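Local coordinates for protein alpha-galacturonidase (Bacillus subtilis, PDB 3FEF) that hydrolyses alpha-1,4-linked galacturonides such as digalacturonate, as an NAD- and manganese-dependent glycosidase of family 4, at residues Tyr145-Ser150 and Ile204-Trp209; Asn344-Asn349 and Ile361-Ala366. One frame throughout, in Å; residues are numbered along the deposited sequence.

Contact 1 (Tyr145-Ser150 and Ile204-Trp209). With MG (magnesium ion), chain G.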
# COMPACT_ATOMS: atom_id res chain seq x y z
N TYR A 145 -26.42 -7.32 12.94
CA TYR A 145 -27.53 -7.19 12.03
C TYR A 145 -28.05 -5.75 12.01
O TYR A 145 -28.93 -5.43 11.21
CB TYR A 145 -28.68 -8.08 12.49
CG TYR A 145 -28.49 -9.53 12.20
CD1 TYR A 145 -28.54 -10.01 10.89
CD2 TYR A 145 -28.28 -10.44 13.23
CE1 TYR A 145 -28.37 -11.35 10.61
CE2 TYR A 145 -28.12 -11.78 12.96
CZ TYR A 145 -28.15 -12.23 11.65
OH TYR A 145 -28.00 -13.56 11.37
N THR A 146 -27.53 -4.92 12.90
CA THR A 146 -28.04 -3.55 13.07
C THR A 146 -27.58 -2.59 11.96
O THR A 146 -26.45 -2.68 11.50
CB THR A 146 -27.56 -2.95 14.41
OG1 THR A 146 -27.85 -3.85 15.50
CG2 THR A 146 -28.24 -1.63 14.65
N ASN A 147 -28.46 -1.67 11.56
CA ASN A 147 -28.12 -0.58 10.65
C ASN A 147 -27.93 0.73 11.42
O ASN A 147 -28.59 0.95 12.44
CB ASN A 147 -29.25 -0.41 9.64
CG ASN A 147 -29.37 -1.60 8.72
OD1 ASN A 147 -28.37 -2.11 8.22
ND2 ASN A 147 -30.58 -2.05 8.48
N PRO A 148 -27.06 1.64 10.92
CA PRO A 148 -26.27 1.61 9.67
C PRO A 148 -25.08 0.67 9.77
O PRO A 148 -24.18 0.87 10.59
CB PRO A 148 -25.80 3.06 9.51
CG PRO A 148 -25.77 3.59 10.90
CD PRO A 148 -26.88 2.90 11.66
N MSE A 149 -25.10 -0.36 8.94
CA MSE A 149 -24.23 -1.52 9.05
C MSE A 149 -22.73 -1.17 9.06
O MSE A 149 -21.99 -1.62 9.92
CB MSE A 149 -24.51 -2.44 7.88
CG MSE A 149 -23.50 -3.54 7.77
SE MSE A 149 -24.23 -5.08 8.63
CE MSE A 149 -25.23 -5.77 7.19
N SER A 150 -22.32 -0.38 8.08
CA SER A 150 -20.93 -0.01 7.91
C SER A 150 -20.36 0.80 9.08
O SER A 150 -19.23 0.60 9.48
CB SER A 150 -20.76 0.75 6.60
OG SER A 150 -21.25 -0.04 5.52
N ILE A 204 -20.52 -1.93 -0.52
CA ILE A 204 -20.74 -1.68 0.89
C ILE A 204 -22.21 -2.03 1.10
O ILE A 204 -22.98 -2.09 0.13
CB ILE A 204 -20.50 -0.21 1.24
CG1 ILE A 204 -21.36 0.68 0.35
CG2 ILE A 204 -19.01 0.15 1.05
CD1 ILE A 204 -21.09 2.19 0.55
N ASN A 205 -22.60 -2.27 2.35
CA ASN A 205 -23.96 -2.71 2.66
C ASN A 205 -25.07 -1.84 2.02
O ASN A 205 -25.00 -0.61 2.05
CB ASN A 205 -24.15 -2.77 4.19
CG ASN A 205 -25.48 -3.40 4.59
OD1 ASN A 205 -25.79 -4.56 4.26
ND2 ASN A 205 -26.29 -2.62 5.27
N HIS A 206 -26.08 -2.49 1.46
CA HIS A 206 -27.16 -1.82 0.72
C HIS A 206 -26.74 -1.15 -0.59
O HIS A 206 -27.56 -0.56 -1.28
CB HIS A 206 -27.93 -0.81 1.60
CG HIS A 206 -28.67 -1.46 2.73
ND1 HIS A 206 -29.03 -0.79 3.87
CD2 HIS A 206 -29.07 -2.74 2.91
CE1 HIS A 206 -29.66 -1.62 4.69
NE2 HIS A 206 -29.70 -2.81 4.12
N PHE A 207 -25.45 -1.25 -0.91
CA PHE A 207 -24.92 -0.71 -2.16
C PHE A 207 -23.91 -1.75 -2.70
O PHE A 207 -22.73 -1.45 -2.90
CB PHE A 207 -24.23 0.63 -1.92
CG PHE A 207 -24.00 1.45 -3.18
CD1 PHE A 207 -25.06 1.81 -4.01
CD2 PHE A 207 -22.71 1.88 -3.52
CE1 PHE A 207 -24.85 2.57 -5.17
CE2 PHE A 207 -22.50 2.63 -4.67
CZ PHE A 207 -23.58 2.98 -5.49
N THR A 208 -24.42 -2.97 -2.89
CA THR A 208 -23.67 -4.11 -3.35
C THR A 208 -23.93 -4.39 -4.83
O THR A 208 -25.01 -4.11 -5.35
CB THR A 208 -24.10 -5.37 -2.57
OG1 THR A 208 -25.51 -5.31 -2.35
CG2 THR A 208 -23.40 -5.45 -1.23
N TRP A 209 -22.92 -4.95 -5.49
CA TRP A 209 -22.98 -5.14 -6.93
C TRP A 209 -22.45 -6.51 -7.31
O TRP A 209 -21.52 -7.04 -6.70
CB TRP A 209 -22.14 -4.05 -7.62
CG TRP A 209 -22.70 -2.69 -7.34
CD1 TRP A 209 -22.59 -1.98 -6.18
CD2 TRP A 209 -23.48 -1.88 -8.23
NE1 TRP A 209 -23.26 -0.78 -6.29
CE2 TRP A 209 -23.81 -0.69 -7.54
CE3 TRP A 209 -23.94 -2.05 -9.55
CZ2 TRP A 209 -24.58 0.32 -8.12
CZ3 TRP A 209 -24.70 -1.04 -10.12
CH2 TRP A 209 -25.01 0.13 -9.42
MG MG G . -30.05 -4.88 5.06
O HOH W 1 -28.36 -4.26 6.55
O HOH W 2 -20.31 -2.27 4.24
O HOH W 3 -23.32 0.97 3.73
O HOH W 4 -32.21 -5.36 4.27
O HOH W 5 -30.64 -6.92 6.12
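The cis peptide bond before Pro148 turns the chain from strand 141-144 into helix 149-159, whose first turn faces the beta turn of Ile204-Phe207 beside the metal site. Met149, a selenomethionine, puts its CB 3.6 Å from Asn205 CG. Its CG, anti to the backbone N (chi1 170°), lies 3.7 Å from Asn205 CB. The chain then bends at both chi2 and chi3, bringing CE back to 3.5 Å from Asn205 CG; the two side chains cross at about a right angle. The outer end of the Asn205 amide in turn sits over one face of the His206 imidazole. Ser150 OG joins the Asn205 backbone through two waters, giving its proton to water 2 and accepting from water 3, which also donates to Asn205 O. His206 NE2 binds the magnesium ion at 2.3 Å, in a shell that includes Cys169, while ND1 is held by Thr110. Water 1, another metal ligand, donates to Asn147 OD1 at 2.7 Å. Asn147 is a substrate-binding residue by similarity, so the segments probably bring metal and sugar sites together. The cation probably polarises water 1 and strengthens its bond to Asn147, whereas His206, gripped at both nitrogens, is consistent with a neutral, rotationally fixed ligand.

Contact 2 (Asn344-Asn349 and Ile361-Ala366)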
# COMPACT_ATOMS: atom_id res chain seq x y z
N ASN A 344 -22.06 -14.03 1.70
CA ASN A 344 -21.61 -12.63 1.67
C ASN A 344 -21.72 -12.05 3.07
O ASN A 344 -22.72 -12.27 3.76
CB ASN A 344 -22.42 -11.78 0.69
CG ASN A 344 -23.92 -11.88 0.93
OD1 ASN A 344 -24.52 -12.95 0.79
ND2 ASN A 344 -24.53 -10.75 1.30
N VAL A 345 -20.69 -11.30 3.47
CA VAL A 345 -20.68 -10.67 4.76
C VAL A 345 -19.94 -9.33 4.74
O VAL A 345 -19.18 -9.02 3.82
CB VAL A 345 -19.98 -11.56 5.81
CG1 VAL A 345 -20.61 -12.95 5.84
CG2 VAL A 345 -18.52 -11.66 5.51
N ASN A 346 -20.14 -8.57 5.80
CA ASN A 346 -19.49 -7.30 5.98
C ASN A 346 -18.30 -7.42 6.92
O ASN A 346 -18.43 -7.90 8.04
CB ASN A 346 -20.51 -6.28 6.50
CG ASN A 346 -21.48 -5.83 5.42
OD1 ASN A 346 -21.33 -4.74 4.88
ND2 ASN A 346 -22.46 -6.68 5.08
N MSE A 347 -17.14 -6.97 6.47
CA MSE A 347 -15.91 -7.03 7.23
C MSE A 347 -14.93 -5.94 6.79
O MSE A 347 -15.01 -5.45 5.68
CB MSE A 347 -15.23 -8.36 6.96
CG MSE A 347 -15.90 -9.49 7.65
SE MSE A 347 -14.78 -11.04 7.49
CE MSE A 347 -13.87 -10.78 9.21
N PRO A 348 -13.96 -5.62 7.65
CA PRO A 348 -12.91 -4.67 7.28
C PRO A 348 -12.23 -5.06 5.96
O PRO A 348 -11.89 -6.22 5.75
CB PRO A 348 -11.90 -4.77 8.43
CG PRO A 348 -12.70 -5.37 9.65
CD PRO A 348 -13.73 -6.28 8.96
N ASN A 349 -12.02 -4.07 5.10
CA ASN A 349 -11.35 -4.28 3.81
C ASN A 349 -9.86 -4.49 4.01
O ASN A 349 -9.18 -3.65 4.59
CB ASN A 349 -11.59 -3.05 2.92
CG ASN A 349 -11.19 -3.28 1.44
OD1 ASN A 349 -11.24 -4.38 0.94
ND2 ASN A 349 -10.84 -2.18 0.75
N ILE A 361 -15.48 -1.02 6.22
CA ILE A 361 -16.37 -2.17 6.19
C ILE A 361 -16.96 -2.35 4.79
O ILE A 361 -17.74 -1.52 4.34
CB ILE A 361 -17.55 -1.97 7.19
CG1 ILE A 361 -16.99 -1.61 8.58
CG2 ILE A 361 -18.48 -3.24 7.25
CD1 ILE A 361 -15.97 -2.60 9.08
N VAL A 362 -16.56 -3.42 4.11
CA VAL A 362 -17.11 -3.76 2.80
C VAL A 362 -17.84 -5.13 2.83
O VAL A 362 -17.58 -5.98 3.69
CB VAL A 362 -15.99 -3.73 1.73
CG1 VAL A 362 -15.38 -2.29 1.62
CG2 VAL A 362 -14.89 -4.71 2.12
N GLU A 363 -18.78 -5.31 1.91
CA GLU A 363 -19.51 -6.57 1.78
C GLU A 363 -18.98 -7.38 0.59
O GLU A 363 -19.02 -6.90 -0.54
CB GLU A 363 -21.03 -6.27 1.60
CG GLU A 363 -21.96 -7.52 1.63
CD GLU A 363 -23.43 -7.19 1.97
OE1 GLU A 363 -23.72 -6.06 2.44
OE2 GLU A 363 -24.29 -8.08 1.79
N THR A 364 -18.47 -8.59 0.86
CA THR A 364 -18.07 -9.55 -0.18
C THR A 364 -18.40 -10.96 0.30
O THR A 364 -18.79 -11.15 1.45
CB THR A 364 -16.55 -9.56 -0.48
OG1 THR A 364 -15.83 -9.94 0.70
CG2 THR A 364 -16.06 -8.19 -0.94
N ASN A 365 -18.23 -11.93 -0.59
CA ASN A 365 -18.18 -13.32 -0.17
C ASN A 365 -17.02 -13.55 0.78
O ASN A 365 -15.99 -12.86 0.71
CB ASN A 365 -18.07 -14.25 -1.37
CG ASN A 365 -19.39 -14.36 -2.10
OD1 ASN A 365 -20.46 -14.22 -1.50
ND2 ASN A 365 -19.32 -14.58 -3.39
N ALA A 366 -17.20 -14.52 1.68
CA ALA A 366 -16.16 -14.90 2.61
C ALA A 366 -16.28 -16.40 2.84
O ALA A 366 -17.37 -16.97 2.75
CB ALA A 366 -16.31 -14.14 3.91
O HOH W 6 -24.30 -9.75 4.37
O HOH W 2 -20.31 -2.27 4.24
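Glu363 sets its CG anti to the backbone N (chi1 -172°) and runs out extended, while Asn344 takes the crowded position (chi1 54°) and Asn346 turns CG beside its own backbone N, so both amides reach the carboxylate. The strands form an antiparallel beta hairpin with a long connection, in the three-stranded sheet of the C-terminal domain. Two hydrogen-bonded pairs, Val345 with Thr364 and Met347 with Val362, hold it; the shortest of the four backbone bonds, Val345 N to Thr364 O, is 2.8 Å. Asn344 lies alongside Glu363, amide and carboxylate nearly coplanar, and ND2 donates to the anti lone pair of OE2 at 2.7 Å. Asn346 comes across obliquely instead, its ND2 meeting OE1 at 3.0 Å from above the carboxylate plane, with a weak second bond to Gly167 O. Donors on both oxygens would favour an ionised, rotationally fixed Glu363, whose side chain lies about 4 Å from that of the metal ligand Cys169. On the face of Val345 and Met347, Val345 CG2 packs 3.7 Å from Ala366 CB. Beyond the strand end, Asn349 CB touches Val362 CG2. Water 2 bridges the strands, donating to Asn346 OD1 and Ile361 O, each 2.7 Å away.

Overall arrangement
From the N terminus, the chain first builds the NAD-binding Rossmann-like part, whose fifth strand, 141-144, leads into Tyr145-Ser150. It then passes through strand 164-167, Cys169 and helix 171-187 before Ile204-Trp209 closes contact 1, a loop of 53 intervening residues joining the Rossmann-like part to the C-terminal domain. Contact 2 follows in series, neither nested nor crossed, and closes a much shorter loop of 11 residues within the C-terminal domain. Their centres lie 10 Å apart and they touch: Asn205 packs against Asn346 and Glu363, and Ser150 against Ile361. Water 2 joins all four segments, accepting from Ser150 and Asn205 and donating to the hairpin.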